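Hsp70/Hsp90 co-chaperone CNS1 (Saccharomyces cerevisiae, PDB 6HFM) acts as a co-chaperone that binds the molecular chaperones Hsp90 and Hsp70 and stimulates the ATPase of the Hsp70 SSA1. Local coordinates at residues 53-56 with 61-64; 104-109 with 154-159. All coordinates share one frame; numbering follows the deposited sequence.

Contact 1 (53-56 with 61-64); sequences IMYP and FDFV
Ile53 and Asp62 form a hydrogen-bonded pair in an antiparallel beta hairpin of the C-terminal wheel domain; the N-to-C directions of strand segments 53-55 and 61-64 are 171° apart. Two bonds define the pair: Ile53 N to Asp62 O at 2.9 Å and Asp62 N to Ile53 O at 2.8 Å. The tight part lies on the face carrying these two side chains. There Ile53 CD1 meets Val64 CG2 at 3.5 Å, while Val80 of helix 73-82 touches Ile53, Tyr55 and Asp62. On the face of Met54 and Phe61 both residues are partly exposed and the fit is looser: the bend at chi2 (-55°) sets Met54 SD 3.7 Å from Phe61 CB, and the Met-aromatic approach is oblique, SD standing 5.1 Å from the ring centroid of Phe61. The Asp62 carboxylate comes to the edge of the Tyr55 ring, the two planes 75° apart, and Tyr55 OH donates to Asp62 OD2, the same oxygen that forms a salt bridge with Arg87 NH2. Replacing Tyr55 with a phenylalanine would probably deprive Asp62 of its hydroxyl donor and leave the carboxylate less firmly oriented beside Arg87. That donor, Tyr55 OH, reaches Asp62 OD2 at 2.6 Å from above the carboxylate plane, 49° out of it.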
ATOM      1  N   ILE A  53       4.535   2.292  -3.976  1.00 18.97           N
ATOM      2  CA  ILE A  53       4.456   1.059  -4.760  1.00 19.76           C
ATOM      3  C   ILE A  53       5.885   0.575  -4.971  1.00 19.56           C
ATOM      4  O   ILE A  53       6.650   1.195  -5.703  1.00 21.04           O
ATOM      5  CB  ILE A  53       3.710   1.262  -6.103  1.00 21.81           C
ATOM      6  CG1 ILE A  53       2.300   1.830  -5.849  1.00 24.27           C
ATOM      7  CG2 ILE A  53       3.603  -0.048  -6.873  1.00 21.62           C
ATOM      8  CD1 ILE A  53       2.196   3.320  -6.064  1.00 27.42           C
ATOM      9  N   MET A  54       6.232  -0.526  -4.309  1.00 18.75           N
ATOM     10  CA  MET A  54       7.592  -1.059  -4.304  1.00 20.09           C
ATOM     11  C   MET A  54       7.732  -2.143  -5.369  1.00 19.36           C
ATOM     12  O   MET A  54       6.853  -2.992  -5.512  1.00 18.90           O
ATOM     13  CB  MET A  54       7.929  -1.672  -2.937  1.00 21.77           C
ATOM     14  CG  MET A  54       7.553  -0.831  -1.723  1.00 24.72           C
ATOM     15  SD  MET A  54       8.233   0.836  -1.745  1.00 27.80           S
ATOM     16  CE  MET A  54       9.988   0.494  -1.665  1.00 31.59           C
ATOM     17  N   TYR A  55       8.844  -2.107  -6.105  1.00 20.55           N
ATOM     18  CA  TYR A  55       9.216  -3.165  -7.047  1.00 21.22           C
ATOM     19  C   TYR A  55      10.552  -3.738  -6.565  1.00 22.27           C
ATOM     20  O   TYR A  55      11.608  -3.398  -7.111  1.00 23.55           O
ATOM     21  CB  TYR A  55       9.334  -2.607  -8.472  1.00 21.67           C
ATOM     22  CG  TYR A  55       8.145  -1.793  -8.931  1.00 21.83           C
ATOM     23  CD1 TYR A  55       6.985  -2.412  -9.403  1.00 22.15           C
ATOM     24  CD2 TYR A  55       8.177  -0.399  -8.903  1.00 22.04           C
ATOM     25  CE1 TYR A  55       5.895  -1.669  -9.831  1.00 21.77           C
ATOM     26  CE2 TYR A  55       7.095   0.350  -9.334  1.00 23.01           C
ATOM     27  CZ  TYR A  55       5.954  -0.287  -9.791  1.00 23.13           C
ATOM     28  OH  TYR A  55       4.872   0.454 -10.210  1.00 25.77           O
ATOM     29  N   PRO A  56      10.519  -4.597  -5.526  1.00 22.17           N
ATOM     30  CA  PRO A  56      11.773  -5.025  -4.878  1.00 23.93           C
ATOM     31  C   PRO A  56      12.748  -5.787  -5.783  1.00 25.40           C
ATOM     32  O   PRO A  56      13.967  -5.641  -5.618  1.00 29.35           O
ATOM     33  CB  PRO A  56      11.295  -5.897  -3.705  1.00 23.99           C
ATOM     34  CG  PRO A  56       9.884  -6.264  -4.025  1.00 22.87           C
ATOM     35  CD  PRO A  56       9.334  -5.130  -4.830  1.00 21.97           C
ATOM     36  N   PHE A  61      10.793   2.068  -6.997  1.00 24.36           N
ATOM     37  CA  PHE A  61       9.467   2.296  -6.428  1.00 23.51           C
ATOM     38  C   PHE A  61       8.796   3.509  -7.061  1.00 23.67           C
ATOM     39  O   PHE A  61       9.466   4.379  -7.625  1.00 24.46           O
ATOM     40  CB  PHE A  61       9.514   2.401  -4.885  1.00 24.94           C
ATOM     41  CG  PHE A  61      10.058   3.703  -4.354  1.00 24.96           C
ATOM     42  CD1 PHE A  61       9.200   4.670  -3.827  1.00 26.14           C
ATOM     43  CD2 PHE A  61      11.427   3.947  -4.335  1.00 27.17           C
ATOM     44  CE1 PHE A  61       9.696   5.866  -3.318  1.00 27.71           C
ATOM     45  CE2 PHE A  61      11.930   5.143  -3.827  1.00 28.48           C
ATOM     46  CZ  PHE A  61      11.064   6.101  -3.317  1.00 29.01           C
ATOM     47  N   ASP A  62       7.467   3.529  -6.985  1.00 22.27           N
ATOM     48  CA  ASP A  62       6.659   4.662  -7.423  1.00 22.42           C
ATOM     49  C   ASP A  62       5.974   5.285  -6.217  1.00 21.46           C
ATOM     50  O   ASP A  62       5.769   4.627  -5.191  1.00 20.82           O
ATOM     51  CB  ASP A  62       5.570   4.223  -8.406  1.00 24.47           C
ATOM     52  CG  ASP A  62       6.106   3.760  -9.745  1.00 26.57           C
ATOM     53  OD1 ASP A  62       7.235   4.114 -10.131  1.00 31.78           O
ATOM     54  OD2 ASP A  62       5.360   3.031 -10.434  1.00 29.46           O
ATOM     55  N   PHE A  63       5.618   6.556  -6.360  1.00 20.96           N
ATOM     56  CA  PHE A  63       4.830   7.280  -5.377  1.00 21.31           C
ATOM     57  C   PHE A  63       3.603   7.873  -6.063  1.00 21.85           C
ATOM     58  O   PHE A  63       3.729   8.565  -7.074  1.00 23.76           O
ATOM     59  CB  PHE A  63       5.661   8.391  -4.742  1.00 22.99           C
ATOM     60  CG  PHE A  63       4.884   9.263  -3.796  1.00 24.82           C
ATOM     61  CD1 PHE A  63       4.465   8.768  -2.572  1.00 25.91           C
ATOM     62  CD2 PHE A  63       4.556  10.578  -4.136  1.00 26.51           C
ATOM     63  CE1 PHE A  63       3.741   9.562  -1.694  1.00 27.18           C
ATOM     64  CE2 PHE A  63       3.838  11.377  -3.259  1.00 27.50           C
ATOM     65  CZ  PHE A  63       3.428  10.866  -2.038  1.00 26.62           C
ATOM     66  N   VAL A  64       2.425   7.593  -5.510  1.00 20.49           N
ATOM     67  CA  VAL A  64       1.167   8.150  -6.000  1.00 21.14           C
ATOM     68  C   VAL A  64       0.580   8.962  -4.850  1.00 20.51           C
ATOM     69  O   VAL A  64       0.270   8.409  -3.798  1.00 21.84           O
ATOM     70  CB  VAL A  64       0.204   7.034  -6.458  1.00 22.57           C
ATOM     71  CG1 VAL A  64      -1.122   7.608  -6.940  1.00 22.63           C
ATOM     72  CG2 VAL A  64       0.846   6.212  -7.571  1.00 23.28           C
TER

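Contact 2 (104-109 with 154-159); sequences FMETKA and SKWDKQ
Glu106 meets the rim of the Trp156 indole where the end of strand 101-106 faces the link between helices 146-155 and 158-163, in the wheel domain of the co-chaperone. The touching atoms are few: Glu106 OE1 lies 3.9 Å from Trp156 CZ2, and Glu106 CG is 4.1 Å from the same carbon. The carboxylate thus sits at the six-membered edge of the indole, with its plane turned 73° from the ring plane. An extended Glu106 chain, CG anti to the backbone N (chi1 -174°), carries the carboxylate up to this edge. Beside this pair, the aliphatic part of Lys158 passes the backbone of Ala109, its CD 3.7 Å from Ala109 O. No hydrogen bond joins the two segments; both principal side chains have their polar partners beyond them. Glu106 forms salt bridges with Lys140 and Arg164 through OE1 and with Arg165 through OE2, a cationic surround that would probably favour the ionised carboxylate. Trp156 donates NE1 to Gly110 O and packs edge-to-face with Tyr142 of strand 139-145, while Ala161 of helix 158-163 touches both Glu106 and Trp156. Farther out, Asp157 stands at the N-cap of that helix, immediately after Trp156, and its side-chain OD1 accepts a hydrogen bond from the backbone N of Lys160.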
ATOM      1  N   PHE A 104       1.500  -7.816  -3.014  1.00 15.73           N
ATOM      2  CA  PHE A 104       1.641  -8.185  -1.609  1.00 16.02           C
ATOM      3  C   PHE A 104       1.591  -6.953  -0.713  1.00 15.24           C
ATOM      4  O   PHE A 104       1.975  -5.855  -1.118  1.00 15.30           O
ATOM      5  CB  PHE A 104       2.934  -8.972  -1.374  1.00 16.55           C
ATOM      6  CG  PHE A 104       3.001 -10.254  -2.147  1.00 17.46           C
ATOM      7  CD1 PHE A 104       2.441 -11.416  -1.639  1.00 17.80           C
ATOM      8  CD2 PHE A 104       3.595 -10.293  -3.403  1.00 19.56           C
ATOM      9  CE1 PHE A 104       2.477 -12.597  -2.357  1.00 18.93           C
ATOM     10  CE2 PHE A 104       3.641 -11.474  -4.127  1.00 20.95           C
ATOM     11  CZ  PHE A 104       3.079 -12.630  -3.603  1.00 20.31           C
ATOM     12  N   MET A 105       1.070  -7.147   0.496  1.00 15.62           N
ATOM     13  CA  MET A 105       1.049  -6.115   1.524  1.00 15.11           C
ATOM     14  C   MET A 105       1.495  -6.712   2.848  1.00 15.47           C
ATOM     15  O   MET A 105       1.258  -7.894   3.116  1.00 16.80           O
ATOM     16  CB  MET A 105      -0.353  -5.519   1.656  1.00 15.52           C
ATOM     17  CG  MET A 105      -0.811  -4.810   0.384  1.00 16.62           C
ATOM     18  SD  MET A 105      -2.486  -4.134   0.415  1.00 20.18           S
ATOM     19  CE  MET A 105      -2.221  -2.672   1.404  1.00 20.09           C
ATOM     20  N   GLU A 106       2.149  -5.888   3.660  1.00 15.49           N
ATOM     21  CA  GLU A 106       2.627  -6.302   4.973  1.00 15.35           C
ATOM     22  C   GLU A 106       1.464  -6.320   5.969  1.00 15.55           C
ATOM     23  O   GLU A 106       0.591  -5.446   5.927  1.00 17.44           O
ATOM     24  CB  GLU A 106       3.733  -5.357   5.443  1.00 15.91           C
ATOM     25  CG  GLU A 106       4.426  -5.765   6.735  1.00 16.25           C
ATOM     26  CD  GLU A 106       5.570  -4.840   7.127  1.00 17.78           C
ATOM     27  OE1 GLU A 106       6.149  -4.158   6.245  1.00 19.24           O
ATOM     28  OE2 GLU A 106       5.911  -4.812   8.329  1.00 18.95           O
ATOM     29  N   THR A 107       1.454  -7.310   6.863  1.00 15.45           N
ATOM     30  CA  THR A 107       0.424  -7.411   7.904  1.00 15.95           C
ATOM     31  C   THR A 107       0.940  -6.848   9.228  1.00 16.04           C
ATOM     32  O   THR A 107       2.129  -6.556   9.369  1.00 16.82           O
ATOM     33  CB  THR A 107      -0.028  -8.872   8.114  1.00 16.76           C
ATOM     34  OG1 THR A 107       1.074  -9.661   8.578  1.00 17.41           O
ATOM     35  CG2 THR A 107      -0.569  -9.466   6.828  1.00 18.34           C
ATOM     36  N   LYS A 108       0.056  -6.709  10.212  1.00 17.25           N
ATOM     37  CA  LYS A 108       0.468  -6.208  11.525  1.00 18.56           C
ATOM     38  C   LYS A 108       1.533  -7.111  12.165  1.00 18.32           C
ATOM     39  O   LYS A 108       2.420  -6.622  12.854  1.00 19.62           O
ATOM     40  CB  LYS A 108      -0.732  -6.046  12.472  1.00 21.70           C
ATOM     41  CG  LYS A 108      -0.395  -5.216  13.707  1.00 25.76           C
ATOM     42  CD  LYS A 108      -1.585  -5.004  14.625  1.00 30.52           C
ATOM     43  CE  LYS A 108      -1.154  -4.309  15.906  1.00 36.43           C
ATOM     44  NZ  LYS A 108      -2.292  -4.124  16.847  1.00 40.49           N
ATOM     45  N   ALA A 109       1.453  -8.419  11.906  1.00 19.76           N
ATOM     46  CA  ALA A 109       2.449  -9.374  12.406  1.00 20.78           C
ATOM     47  C   ALA A 109       3.840  -9.232  11.770  1.00 20.54           C
ATOM     48  O   ALA A 109       4.806  -9.789  12.284  1.00 23.31           O
ATOM     49  CB  ALA A 109       1.940 -10.798  12.217  1.00 21.97           C
ATOM     50  N   SER A 154      10.409 -16.055   0.246  1.00 23.81           N
ATOM     51  CA  SER A 154      11.412 -16.803   1.014  1.00 25.55           C
ATOM     52  C   SER A 154      12.483 -15.906   1.652  1.00 26.90           C
ATOM     53  O   SER A 154      12.964 -16.208   2.749  1.00 30.56           O
ATOM     54  CB  SER A 154      12.085 -17.856   0.129  1.00 27.52           C
ATOM     55  OG  SER A 154      12.948 -18.676   0.891  1.00 33.78           O
ATOM     56  N   LYS A 155      12.846 -14.820   0.965  1.00 26.23           N
ATOM     57  CA  LYS A 155      13.859 -13.867   1.435  1.00 28.90           C
ATOM     58  C   LYS A 155      13.316 -12.794   2.396  1.00 26.34           C
ATOM     59  O   LYS A 155      14.104 -12.129   3.065  1.00 26.19           O
ATOM     60  CB  LYS A 155      14.517 -13.150   0.249  1.00 33.81           C
ATOM     61  CG  LYS A 155      15.147 -14.040  -0.810  1.00 39.78           C
ATOM     62  CD  LYS A 155      16.484 -14.620  -0.397  1.00 44.85           C
ATOM     63  CE  LYS A 155      17.277 -15.041  -1.625  1.00 49.75           C
ATOM     64  NZ  LYS A 155      18.394 -15.961  -1.284  1.00 53.41           N
ATOM     65  N   TRP A 156      11.992 -12.608   2.443  1.00 24.28           N
ATOM     66  CA  TRP A 156      11.367 -11.598   3.313  1.00 22.59           C
ATOM     67  C   TRP A 156      11.761 -11.830   4.770  1.00 22.96           C
ATOM     68  O   TRP A 156      11.613 -12.938   5.285  1.00 23.11           O
ATOM     69  CB  TRP A 156       9.840 -11.638   3.167  1.00 21.65           C
ATOM     70  CG  TRP A 156       9.100 -10.671   4.057  1.00 20.83           C
ATOM     71  CD1 TRP A 156       8.521 -10.942   5.262  1.00 20.96           C
ATOM     72  CD2 TRP A 156       8.853  -9.285   3.795  1.00 19.28           C
ATOM     73  NE1 TRP A 156       7.935  -9.809   5.774  1.00 20.13           N
ATOM     74  CE2 TRP A 156       8.110  -8.779   4.888  1.00 19.54           C
ATOM     75  CE3 TRP A 156       9.170  -8.422   2.737  1.00 20.82           C
ATOM     76  CZ2 TRP A 156       7.695  -7.442   4.960  1.00 19.15           C
ATOM     77  CZ3 TRP A 156       8.751  -7.089   2.809  1.00 20.62           C
ATOM     78  CH2 TRP A 156       8.023  -6.619   3.915  1.00 20.06           C
ATOM     79  N   ASP A 157      12.263 -10.775   5.412  1.00 23.07           N
ATOM     80  CA  ASP A 157      12.775 -10.844   6.777  1.00 24.81           C
ATOM     81  C   ASP A 157      11.798 -10.129   7.710  1.00 23.64           C
ATOM     82  O   ASP A 157      11.735  -8.895   7.744  1.00 24.52           O
ATOM     83  CB  ASP A 157      14.165 -10.205   6.826  1.00 27.07           C
ATOM     84  CG  ASP A 157      14.898 -10.449   8.141  1.00 28.85           C
ATOM     85  OD1 ASP A 157      14.255 -10.587   9.201  1.00 29.50           O
ATOM     86  OD2 ASP A 157      16.145 -10.459   8.127  1.00 35.64           O
ATOM     87  N   LYS A 158      11.034 -10.920   8.455  1.00 22.89           N
ATOM     88  CA  LYS A 158      10.017 -10.407   9.369  1.00 23.77           C
ATOM     89  C   LYS A 158      10.631  -9.538  10.466  1.00 23.16           C
ATOM     90  O   LYS A 158      10.089  -8.483  10.786  1.00 23.94           O
ATOM     91  CB  LYS A 158       9.231 -11.572   9.975  1.00 24.23           C
ATOM     92  CG  LYS A 158       8.128 -11.192  10.948  1.00 24.22           C
ATOM     93  CD  LYS A 158       7.206 -12.369  11.242  1.00 25.41           C
ATOM     94  CE  LYS A 158       7.943 -13.548  11.874  1.00 27.56           C
ATOM     95  NZ  LYS A 158       7.041 -14.702  12.124  1.00 28.42           N
ATOM     96  N   GLN A 159      11.756  -9.980  11.031  1.00 24.50           N
ATOM     97  CA  GLN A 159      12.480  -9.198  12.046  1.00 27.36           C
ATOM     98  C   GLN A 159      12.913  -7.825  11.511  1.00 25.41           C
ATOM     99  O   GLN A 159      12.733  -6.812  12.189  1.00 25.59           O
ATOM    100  CB  GLN A 159      13.696  -9.983  12.568  1.00 31.44           C
ATOM    101  CG  GLN A 159      14.394  -9.334  13.758  1.00 37.60           C
ATOM    102  CD  GLN A 159      15.516 -10.187  14.326  1.00 46.21           C
ATOM    103  OE1 GLN A 159      15.552 -10.457  15.526  1.00 51.19           O
ATOM    104  NE2 GLN A 159      16.437 -10.613  13.468  1.00 49.68           N
TER

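Contact 1 is a local hairpin pairing, its segments only five residues apart, whereas the segments of contact 2 are 45 residues apart in sequence. Both reach the same mixed sheet, where strand 139-145 pairs with strand 47-55 on one flank and strand 101-106 on the other, while its Tyr142 touches both Met54 and Trp156. Both are partly buried: contact 1 has Ile53 and Tyr55 buried and no touching residue exposed, contact 2 has Glu106 buried but Ala109 and Lys158 exposed. Contact 1 buries 321 Å², contact 2 130 Å². Backbone and side-chain hydrogen bonds join 53-56 to 61-64; 104-109 and 154-159 instead meet by van der Waals contact, with charged and hydrogen-bonding partners supplied from elsewhere.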